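Local coordinates for protein seryl-tRNA synthetase, cytoplasmic (Candida albicans, PDB 3QO8) that catalyses the ATP-dependent attachment of serine to tRNA(Ser), working as a homodimer whose tRNA substrate binds across both subunits, at residues Gly163-Arg168 / Phe179-Gly184; Val157-Asp162 / Tyr444-Pro449; Phe47-His52 / Glu89-Glu94. All blocks are in the same frame, centred on the assembly; numbering follows the deposited sequence.

Contact 1. Residues Gly163-Arg168 / Phe179-Gly184; sequences GYDPER and FLRNYG
Phe-179, Gly-163 and Arg-181 carry the larger share of a two-stranded antiparallel pair that joins the short strand 164-165 to strand 179-181, with helix 166-173 in the connection. Phe-179 O accepts a hydrogen bond from Asp-165 N at 3.0 Å, while the return bond from Phe-179 N to Asp-165 O is weak at 3.4 Å. The first torsion, -71°, sets CG anti to the carbonyl carbon, and the ring turns its edge to the start of helix 166-173, with CE2 3.9 Å from Arg-168 O. Its other contacts include an edge-to-face meeting with Tyr-254 of the second subunit.

Gly-163 serves as the second polar link. Arg-181 N reaches Gly-163 O at 3.0 Å in an almost straight bond (169° at the hydrogen), approaching from above the carbonyl plane. Gly-184 CA closes on the same oxygen at 3.3 Å as a CA-H...O contact, an approach eased by the lack of a side chain on Gly-184. Between the two bonded sites, Tyr-164 and Leu-180 form a non-hydrogen-bonded pair, CB of the tyrosine lying against CD2 of the leucine.

Arg-181 lays its CD methylene 4.1 Å from Asp-165 CB; its chain bends at chi3, NH2 makes a salt bridge with Asp-162, and NH1 is bonded to the Tyr-254 hydroxyl of the second subunit. Asp-165 caps helix 166-173, its OD1 taking Arg-168 N, and its OD2 holds Arg-168 NH1 at 2.7 Å by the syn lone pair. Leu-180 and Arg-181 also pair with a strand of the second subunit, so the small sheet continues across the dimer interface, while its arginine charges are balanced by Asp-162, Asp-165 and Glu-258 of the second subunit.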
loop_
_atom_site.group_PDB
_atom_site.type_symbol
_atom_site.label_atom_id
_atom_site.label_comp_id
_atom_site.label_asym_id
_atom_site.label_seq_id
_atom_site.Cartn_x
_atom_site.Cartn_y
_atom_site.Cartn_z
ATOM N N GLY A 163 -19.079 -0.430 -10.800
ATOM C CA GLY A 163 -17.839 -1.144 -10.538
ATOM C C GLY A 163 -16.775 -0.325 -9.834
ATOM O O GLY A 163 -15.679 -0.810 -9.559
ATOM N N TYR A 164 -17.063 0.945 -9.580
ATOM C CA TYR A 164 -16.148 1.755 -8.779
ATOM C C TYR A 164 -16.880 2.959 -8.245
ATOM O O TYR A 164 -18.009 3.228 -8.656
ATOM C CB TYR A 164 -14.877 2.143 -9.556
ATOM C CG TYR A 164 -14.914 3.439 -10.342
ATOM C CD1 TYR A 164 -13.868 4.347 -10.241
ATOM C CD2 TYR A 164 -15.962 3.739 -11.217
ATOM C CE1 TYR A 164 -13.861 5.534 -10.961
ATOM C CE2 TYR A 164 -15.962 4.938 -11.955
ATOM C CZ TYR A 164 -14.905 5.828 -11.814
ATOM O OH TYR A 164 -14.869 7.022 -12.516
ATOM N N ASP A 165 -16.249 3.657 -7.307
ATOM C CA ASP A 165 -16.858 4.808 -6.674
ATOM C C ASP A 165 -15.853 5.950 -6.573
ATOM O O ASP A 165 -15.096 6.041 -5.601
ATOM C CB ASP A 165 -17.351 4.438 -5.274
ATOM C CG ASP A 165 -18.425 5.378 -4.773
ATOM O OD1 ASP A 165 -18.331 6.604 -5.046
ATOM O OD2 ASP A 165 -19.367 4.885 -4.118
ATOM N N PRO A 166 -15.830 6.824 -7.582
ATOM C CA PRO A 166 -14.902 7.955 -7.527
ATOM C C PRO A 166 -15.384 9.049 -6.580
ATOM O O PRO A 166 -14.570 9.794 -6.039
ATOM C CB PRO A 166 -14.898 8.482 -8.971
ATOM C CG PRO A 166 -16.266 8.103 -9.506
ATOM C CD PRO A 166 -16.570 6.756 -8.859
ATOM N N GLU A 167 -16.691 9.162 -6.386
ATOM C CA GLU A 167 -17.190 10.248 -5.550
ATOM C C GLU A 167 -16.801 10.041 -4.081
ATOM O O GLU A 167 -16.270 10.942 -3.434
ATOM C CB GLU A 167 -18.706 10.423 -5.709
ATOM C CG GLU A 167 -19.291 11.467 -4.768
ATOM C CD GLU A 167 -20.649 11.999 -5.225
ATOM O OE1 GLU A 167 -20.962 11.906 -6.437
ATOM O OE2 GLU A 167 -21.397 12.515 -4.362
ATOM N N ARG A 168 -17.060 8.851 -3.552
ATOM C CA ARG A 168 -16.701 8.564 -2.170
ATOM C C ARG A 168 -15.179 8.432 -2.057
ATOM O O ARG A 168 -14.587 8.792 -1.042
ATOM C CB ARG A 168 -17.429 7.307 -1.677
ATOM C CG ARG A 168 -18.955 7.455 -1.728
ATOM C CD ARG A 168 -19.656 6.241 -1.139
ATOM N NE ARG A 168 -21.092 6.452 -0.952
ATOM C CZ ARG A 168 -22.023 6.072 -1.821
ATOM N NH1 ARG A 168 -21.678 5.473 -2.951
ATOM N NH2 ARG A 168 -23.305 6.284 -1.561
ATOM N N PHE A 179 -12.710 3.744 -4.705
ATOM C CA PHE A 179 -12.958 2.379 -4.248
ATOM C C PHE A 179 -13.280 1.573 -5.495
ATOM O O PHE A 179 -13.903 2.104 -6.411
ATOM C CB PHE A 179 -14.203 2.323 -3.373
ATOM C CG PHE A 179 -14.051 2.963 -2.020
ATOM C CD1 PHE A 179 -14.014 2.173 -0.871
ATOM C CD2 PHE A 179 -13.991 4.346 -1.888
ATOM C CE1 PHE A 179 -13.894 2.750 0.387
ATOM C CE2 PHE A 179 -13.871 4.933 -0.636
ATOM C CZ PHE A 179 -13.821 4.134 0.511
ATOM N N LEU A 180 -12.895 0.296 -5.533
ATOM C CA LEU A 180 -13.454 -0.612 -6.537
ATOM C C LEU A 180 -14.628 -1.337 -5.901
ATOM O O LEU A 180 -14.608 -1.587 -4.696
ATOM C CB LEU A 180 -12.402 -1.620 -7.012
ATOM C CG LEU A 180 -11.202 -0.997 -7.728
ATOM C CD1 LEU A 180 -10.196 -2.091 -8.054
ATOM C CD2 LEU A 180 -11.642 -0.265 -9.010
ATOM N N ARG A 181 -15.655 -1.665 -6.688
ATOM C CA ARG A 181 -16.871 -2.291 -6.146
ATOM C C ARG A 181 -17.304 -3.473 -6.996
ATOM O O ARG A 181 -17.177 -3.429 -8.224
ATOM C CB ARG A 181 -18.051 -1.305 -6.180
ATOM C CG ARG A 181 -18.040 -0.192 -5.181
ATOM C CD ARG A 181 -19.219 0.759 -5.451
ATOM N NE ARG A 181 -20.481 0.030 -5.594
ATOM C CZ ARG A 181 -21.340 -0.215 -4.606
ATOM N NH1 ARG A 181 -21.098 0.211 -3.364
ATOM N NH2 ARG A 181 -22.451 -0.886 -4.864
ATOM N N ASN A 182 -17.846 -4.510 -6.357
ATOM C CA ASN A 182 -18.453 -5.603 -7.108
ATOM C C ASN A 182 -17.498 -6.130 -8.172
ATOM O O ASN A 182 -16.372 -6.529 -7.872
ATOM C CB ASN A 182 -19.739 -5.122 -7.796
ATOM C CG ASN A 182 -20.830 -4.754 -6.812
ATOM O OD1 ASN A 182 -21.136 -5.528 -5.914
ATOM N ND2 ASN A 182 -21.434 -3.565 -6.984
ATOM N N TYR A 183 -17.945 -6.121 -9.423
ATOM C CA TYR A 183 -17.127 -6.682 -10.494
ATOM C C TYR A 183 -15.867 -5.874 -10.790
ATOM O O TYR A 183 -14.956 -6.367 -11.459
ATOM C CB TYR A 183 -17.953 -6.924 -11.766
ATOM C CG TYR A 183 -18.892 -8.096 -11.627
ATOM C CD1 TYR A 183 -20.262 -7.904 -11.487
ATOM C CD2 TYR A 183 -18.406 -9.396 -11.603
ATOM C CE1 TYR A 183 -21.125 -8.984 -11.343
ATOM C CE2 TYR A 183 -19.254 -10.478 -11.450
ATOM C CZ TYR A 183 -20.610 -10.265 -11.327
ATOM O OH TYR A 183 -21.451 -11.339 -11.186
ATOM N N GLY A 184 -15.826 -4.634 -10.315
ATOM C CA GLY A 184 -14.604 -3.857 -10.366
ATOM C C GLY A 184 -13.512 -4.568 -9.586
ATOM O O GLY A 184 -12.382 -4.675 -10.057
#

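Contact 2. Residues Val157-Asp162 / Tyr444-Pro449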
loop_
_atom_site.group_PDB
_atom_site.type_symbol
_atom_site.label_atom_id
_atom_site.label_comp_id
_atom_site.label_asym_id
_atom_site.label_seq_id
_atom_site.Cartn_x
_atom_site.Cartn_y
_atom_site.Cartn_z
ATOM N N VAL A 157 -18.447 3.392 -18.630
ATOM C CA VAL A 157 -18.739 1.968 -18.525
ATOM C C VAL A 157 -18.644 1.517 -17.066
ATOM O O VAL A 157 -19.567 0.906 -16.538
ATOM C CB VAL A 157 -17.777 1.142 -19.378
ATOM C CG1 VAL A 157 -18.024 -0.365 -19.172
ATOM C CG2 VAL A 157 -17.927 1.531 -20.868
ATOM N N LEU A 158 -17.532 1.832 -16.410
ATOM C CA LEU A 158 -17.324 1.358 -15.045
ATOM C C LEU A 158 -18.398 1.900 -14.116
ATOM O O LEU A 158 -18.850 1.202 -13.225
ATOM C CB LEU A 158 -15.934 1.738 -14.534
ATOM C CG LEU A 158 -15.420 1.037 -13.270
ATOM C CD1 LEU A 158 -15.550 -0.498 -13.355
ATOM C CD2 LEU A 158 -13.972 1.447 -13.036
ATOM N N LEU A 159 -18.818 3.142 -14.328
ATOM C CA LEU A 159 -19.904 3.693 -13.529
ATOM C C LEU A 159 -21.225 2.954 -13.794
ATOM O O LEU A 159 -21.950 2.616 -12.871
ATOM C CB LEU A 159 -20.074 5.189 -13.812
ATOM C CG LEU A 159 -20.885 5.956 -12.775
ATOM C CD1 LEU A 159 -20.158 5.918 -11.443
ATOM C CD2 LEU A 159 -21.110 7.389 -13.220
ATOM N N ARG A 160 -21.550 2.703 -15.058
ATOM C CA ARG A 160 -22.819 2.044 -15.364
ATOM C C ARG A 160 -22.849 0.625 -14.792
ATOM O O ARG A 160 -23.918 0.102 -14.473
ATOM C CB ARG A 160 -23.088 2.032 -16.882
ATOM C CG ARG A 160 -23.430 3.402 -17.462
ATOM C CD ARG A 160 -24.308 3.257 -18.703
ATOM N NE ARG A 160 -25.591 2.636 -18.382
ATOM C CZ ARG A 160 -26.483 2.237 -19.288
ATOM N NH1 ARG A 160 -26.239 2.394 -20.580
ATOM N NH2 ARG A 160 -27.625 1.682 -18.900
ATOM N N LEU A 161 -21.673 0.016 -14.646
ATOM C CA LEU A 161 -21.563 -1.323 -14.072
ATOM C C LEU A 161 -21.601 -1.300 -12.543
ATOM O O LEU A 161 -21.621 -2.347 -11.898
ATOM C CB LEU A 161 -20.268 -2.004 -14.537
ATOM C CG LEU A 161 -20.188 -2.367 -16.025
ATOM C CD1 LEU A 161 -18.789 -2.852 -16.408
ATOM C CD2 LEU A 161 -21.241 -3.416 -16.369
ATOM N N ASP A 162 -21.611 -0.101 -11.970
ATOM C CA ASP A 162 -21.454 0.060 -10.530
ATOM C C ASP A 162 -20.174 -0.659 -10.081
ATOM O O ASP A 162 -20.184 -1.409 -9.109
ATOM C CB ASP A 162 -22.663 -0.510 -9.784
ATOM C CG ASP A 162 -22.700 -0.095 -8.321
ATOM O OD1 ASP A 162 -22.154 0.985 -7.984
ATOM O OD2 ASP A 162 -23.283 -0.852 -7.511
ATOM N N TYR A 444 -25.281 -3.601 -17.335
ATOM C CA TYR A 444 -25.278 -2.256 -16.790
ATOM C C TYR A 444 -26.337 -2.214 -15.707
ATOM O O TYR A 444 -27.411 -2.793 -15.858
ATOM C CB TYR A 444 -25.600 -1.233 -17.876
ATOM C CG TYR A 444 -24.465 -0.997 -18.853
ATOM C CD1 TYR A 444 -23.137 -1.086 -18.441
ATOM C CD2 TYR A 444 -24.721 -0.703 -20.185
ATOM C CE1 TYR A 444 -22.103 -0.872 -19.330
ATOM C CE2 TYR A 444 -23.689 -0.490 -21.085
ATOM C CZ TYR A 444 -22.382 -0.574 -20.644
ATOM O OH TYR A 444 -21.354 -0.365 -21.528
ATOM N N ILE A 445 -26.026 -1.532 -14.615
ATOM C CA ILE A 445 -26.880 -1.517 -13.437
ATOM C C ILE A 445 -27.428 -0.117 -13.218
ATOM O O ILE A 445 -28.494 0.057 -12.637
ATOM C CB ILE A 445 -26.074 -1.924 -12.172
ATOM C CG1 ILE A 445 -25.733 -3.409 -12.200
ATOM C CG2 ILE A 445 -26.836 -1.591 -10.908
ATOM C CD1 ILE A 445 -24.987 -3.865 -10.973
ATOM N N LYS A 446 -26.678 0.877 -13.676
ATOM C CA LYS A 446 -27.020 2.278 -13.456
ATOM C C LYS A 446 -27.017 3.002 -14.791
ATOM O O LYS A 446 -26.353 2.564 -15.726
ATOM C CB LYS A 446 -25.988 2.933 -12.528
ATOM C CG LYS A 446 -25.756 2.170 -11.222
ATOM C CD LYS A 446 -24.970 2.977 -10.192
ATOM C CE LYS A 446 -23.541 3.212 -10.646
ATOM N NZ LYS A 446 -22.655 3.750 -9.569
ATOM N N GLU A 447 -27.757 4.103 -14.879
ATOM C CA GLU A 447 -27.713 4.964 -16.057
ATOM C C GLU A 447 -26.752 6.110 -15.786
ATOM O O GLU A 447 -26.541 6.475 -14.633
ATOM C CB GLU A 447 -29.103 5.538 -16.353
ATOM C CG GLU A 447 -30.182 4.501 -16.616
ATOM C CD GLU A 447 -30.425 4.267 -18.098
ATOM O OE1 GLU A 447 -29.805 4.969 -18.930
ATOM O OE2 GLU A 447 -31.240 3.378 -18.429
ATOM N N LEU A 448 -26.170 6.688 -16.833
ATOM C CA LEU A 448 -25.375 7.897 -16.651
ATOM C C LEU A 448 -26.329 9.076 -16.508
ATOM O O LEU A 448 -27.376 9.109 -17.154
ATOM C CB LEU A 448 -24.439 8.140 -17.835
ATOM C CG LEU A 448 -23.338 7.130 -18.146
ATOM C CD1 LEU A 448 -22.549 7.597 -19.352
ATOM C CD2 LEU A 448 -22.434 6.947 -16.946
ATOM N N PRO A 449 -25.974 10.051 -15.662
ATOM C CA PRO A 449 -26.835 11.228 -15.519
ATOM C C PRO A 449 -27.056 11.937 -16.857
ATOM O O PRO A 449 -28.171 12.378 -17.133
ATOM C CB PRO A 449 -26.054 12.126 -14.549
ATOM C CG PRO A 449 -24.649 11.623 -14.592
ATOM C CD PRO A 449 -24.756 10.148 -14.841
#
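Arg-160 and Lys-446 exchange backbone and side-chain hydrogen bonds where the C-terminal segment 444-449 passes the end of helix 154-160. Arg-160 O takes two donors, Ile-445 N at 2.7 Å and Lys-446 N at 3.0 Å, the latter in the carbonyl plane on a lone pair. In return the arginine bends at chi3 (63°), and its NE gives a hydrogen bond to Lys-446 O at 2.8 Å, the oxygen lying close to the guanidinium plane.

Contact over flat faces adds to the hold on this side chain. One guanidinium face rests on Tyr-444, with CD2 of the ring over its centre and the two planes 27° apart; Arg-160 CD in turn sits over the middle of the ring, 4.3 Å from its centroid, a CH-pi contact.

Apolar groups fill in round the polar core. Leu-161 CD2 packs on Tyr-444 CD1 at 3.6 Å, Val-157 meets the hydroxyl end of the same ring, and Leu-448 CD2 comes 3.7 Å from Arg-160 CG while also touching Leu-159 CD2.

Two salt bridges complete the set. Glu-447 OE1 lies over the guanidinium face opposite Tyr-444, 3.9 Å from Arg-160 NH2, a long bridge of charge alone. Lys-446 NZ meets Asp-162 OD1 at 3.2 Å, approaching from above the carboxylate plane. Asp-162 follows the helix with positive phi, in a Schellman motif, and its other oxygen, OD2, pairs with Arg-181. Chemically, Arg-160 binds the tail in three ways at once, through its carbonyl, its NE and its flat face, so segment 444-449, which has no regular secondary structure, is tied to the helix end; the nearby carboxylates of Asp-162 and Glu-447 would tend to favour the charged forms of the lysine and arginine.

Contact 3. Residues Phe47-His52 / Glu89-Glu94; sequences FDLDEH and EIIEKE
With chi1 at -64° Ile-90 puts CG1 anti to its carbonyl carbon, and a chi2 of 169° extends CD1 toward helix 30-65, where it touches both Asp-48 and His-52. There the methyl lies over one face of the His-52 imidazole, offset toward the rim and 3.6 Å from the ring centroid, a CH-pi contact whose shortest atom pair is Ile-90 CD1 to His-52 CE1 at 3.4 Å. Asp-48 OD2 comes to 3.3 Å of the same CD1, the two side chains crossing at about a right angle.

The other branch of Ile-90 works on Leu-49: CG2 lies 4.0 Å from Leu-49 CB. Leu-49 in turn sends CD1 on to Ile-91 CG1, at 3.7 Å, which widens the apolar seam.

The histidine is held in position by polar bonds. Its ND1 donates to Asp-48 O at 2.9 Å, while His-52 N, in the ordinary helical bond, reaches that oxygen from the opposite face of the carbonyl plane. NE2 is hydrogen-bonded to Glu-86 of helix 74-107. With carboxylates close by, a positively charged imidazole would probably be favoured.

The helices run antiparallel, at 154° between their directions, with axes 9.8 Å apart here. They are the two long helices of the N-terminal arm, the antiparallel helical hairpin that in type-1 seryl-tRNA synthetases reaches out to bind tRNA. Leu-83 and Lys-87 continue the packing against His-52 and Leu-49, and Glu-94 hydrogen-bonds to Trp-42, nearer the start of helix 30-65.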
loop_
_atom_site.group_PDB
_atom_site.type_symbol
_atom_site.label_atom_id
_atom_site.label_comp_id
_atom_site.label_asym_id
_atom_site.label_seq_id
_atom_site.Cartn_x
_atom_site.Cartn_y
_atom_site.Cartn_z
ATOM N N PHE A 47 48.096 9.388 -5.997
ATOM C CA PHE A 47 49.547 9.294 -6.118
ATOM C C PHE A 47 50.230 10.027 -4.970
ATOM O O PHE A 47 51.172 9.511 -4.372
ATOM C CB PHE A 47 50.042 9.862 -7.455
ATOM C CG PHE A 47 49.755 8.980 -8.629
ATOM C CD1 PHE A 47 49.089 7.776 -8.465
ATOM C CD2 PHE A 47 50.162 9.349 -9.902
ATOM C CE1 PHE A 47 48.823 6.960 -9.554
ATOM C CE2 PHE A 47 49.904 8.538 -10.992
ATOM C CZ PHE A 47 49.234 7.345 -10.821
ATOM N N ASP A 48 49.753 11.233 -4.674
ATOM C CA ASP A 48 50.334 12.044 -3.608
ATOM C C ASP A 48 50.189 11.342 -2.251
ATOM O O ASP A 48 51.118 11.315 -1.446
ATOM C CB ASP A 48 49.697 13.437 -3.584
ATOM C CG ASP A 48 50.565 14.465 -2.876
ATOM O OD1 ASP A 48 51.704 14.124 -2.485
ATOM O OD2 ASP A 48 50.117 15.621 -2.721
ATOM N N LEU A 49 49.022 10.761 -2.012
ATOM C CA LEU A 49 48.795 9.968 -0.810
ATOM C C LEU A 49 49.796 8.812 -0.759
ATOM O O LEU A 49 50.431 8.571 0.267
ATOM C CB LEU A 49 47.361 9.439 -0.796
ATOM C CG LEU A 49 46.884 8.679 0.440
ATOM C CD1 LEU A 49 47.068 9.519 1.689
ATOM C CD2 LEU A 49 45.423 8.266 0.274
ATOM N N ASP A 50 49.935 8.106 -1.878
ATOM C CA ASP A 50 50.897 7.011 -1.991
ATOM C C ASP A 50 52.320 7.457 -1.655
ATOM O O ASP A 50 53.038 6.783 -0.908
ATOM C CB ASP A 50 50.859 6.417 -3.402
ATOM C CG ASP A 50 50.248 5.031 -3.435
ATOM O OD1 ASP A 50 49.002 4.926 -3.397
ATOM O OD2 ASP A 50 51.018 4.048 -3.500
ATOM N N GLU A 51 52.727 8.589 -2.220
ATOM C CA GLU A 51 54.059 9.123 -1.978
ATOM C C GLU A 51 54.262 9.492 -0.515
ATOM O O GLU A 51 55.337 9.261 0.055
ATOM C CB GLU A 51 54.310 10.347 -2.857
ATOM C CG GLU A 51 54.149 10.076 -4.336
ATOM C CD GLU A 51 54.459 11.297 -5.184
ATOM O OE1 GLU A 51 53.983 11.358 -6.341
ATOM O OE2 GLU A 51 55.179 12.192 -4.691
ATOM N N HIS A 52 53.237 10.083 0.090
ATOM C CA HIS A 52 53.326 10.466 1.500
ATOM C C HIS A 52 53.474 9.226 2.375
ATOM O O HIS A 52 54.220 9.238 3.349
ATOM C CB HIS A 52 52.119 11.312 1.924
ATOM C CG HIS A 52 52.276 12.776 1.632
ATOM N ND1 HIS A 52 52.311 13.282 0.349
ATOM C CD2 HIS A 52 52.421 13.841 2.459
ATOM C CE1 HIS A 52 52.466 14.595 0.400
ATOM N NE2 HIS A 52 52.531 14.958 1.668
ATOM N N GLU A 89 45.414 16.358 5.091
ATOM C CA GLU A 89 44.758 17.218 4.122
ATOM C C GLU A 89 44.444 16.463 2.831
ATOM O O GLU A 89 43.332 16.538 2.312
ATOM C CB GLU A 89 45.620 18.446 3.836
ATOM C CG GLU A 89 44.890 19.528 3.067
ATOM C CD GLU A 89 43.565 19.884 3.712
ATOM O OE1 GLU A 89 43.466 19.791 4.956
ATOM O OE2 GLU A 89 42.621 20.243 2.977
ATOM N N ILE A 90 45.433 15.740 2.317
ATOM C CA ILE A 90 45.262 14.951 1.100
ATOM C C ILE A 90 44.128 13.942 1.264
ATOM O O ILE A 90 43.306 13.775 0.366
ATOM C CB ILE A 90 46.563 14.218 0.724
ATOM C CG1 ILE A 90 47.658 15.227 0.380
ATOM C CG2 ILE A 90 46.340 13.269 -0.440
ATOM C CD1 ILE A 90 49.033 14.613 0.246
ATOM N N ILE A 91 44.077 13.281 2.419
ATOM C CA ILE A 91 43.034 12.294 2.693
ATOM C C ILE A 91 41.648 12.924 2.586
ATOM O O ILE A 91 40.708 12.323 2.051
ATOM C CB ILE A 91 43.225 11.646 4.078
ATOM C CG1 ILE A 91 44.364 10.630 4.020
ATOM C CG2 ILE A 91 41.941 10.972 4.542
ATOM C CD1 ILE A 91 44.818 10.153 5.371
ATOM N N GLU A 92 41.539 14.151 3.081
ATOM C CA GLU A 92 40.282 14.879 3.062
ATOM C C GLU A 92 39.893 15.289 1.640
ATOM O O GLU A 92 38.737 15.152 1.240
ATOM C CB GLU A 92 40.395 16.108 3.957
ATOM C CG GLU A 92 39.094 16.837 4.197
ATOM C CD GLU A 92 39.234 17.901 5.267
ATOM O OE1 GLU A 92 40.332 18.009 5.854
ATOM O OE2 GLU A 92 38.249 18.629 5.520
ATOM N N LYS A 93 40.862 15.794 0.881
ATOM C CA LYS A 93 40.619 16.177 -0.506
ATOM C C LYS A 93 40.250 14.972 -1.366
ATOM O O LYS A 93 39.362 15.049 -2.212
ATOM C CB LYS A 93 41.844 16.862 -1.099
ATOM C CG LYS A 93 42.182 18.198 -0.475
ATOM C CD LYS A 93 43.451 18.764 -1.091
ATOM C CE LYS A 93 43.864 20.060 -0.415
ATOM N NZ LYS A 93 45.178 20.545 -0.917
ATOM N N GLU A 94 40.949 13.863 -1.160
ATOM C CA GLU A 94 40.699 12.675 -1.955
ATOM C C GLU A 94 39.252 12.229 -1.778
ATOM O O GLU A 94 38.549 11.971 -2.753
ATOM C CB GLU A 94 41.678 11.554 -1.590
ATOM C CG GLU A 94 41.591 10.329 -2.499
ATOM C CD GLU A 94 40.754 9.216 -1.895
ATOM O OE1 GLU A 94 40.942 8.931 -0.694
ATOM O OE2 GLU A 94 39.907 8.629 -2.612
#

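Overall arrangement
Contact 3 comes first along the chain and lies in the N-terminal helical arm formed by helices 30-65 and 74-107. Contacts 1 and 2 belong to the catalytic body on the opposite side of the chain's centre; contact 3 is centred 64 Å from contact 1 and 72 Å from contact 2. Those two are neighbours, 11 Å between centres. Helix 154-160 is followed directly by strand 164-165. Because 163-184 falls between 162 and 444, contact 1 is nested inside the long loop closed by contact 2, and Arg-181 joins them by its salt bridge to Asp-162. The C-terminal tail is thereby linked to the strand pair at the dimer interface, far from the tRNA-binding arm.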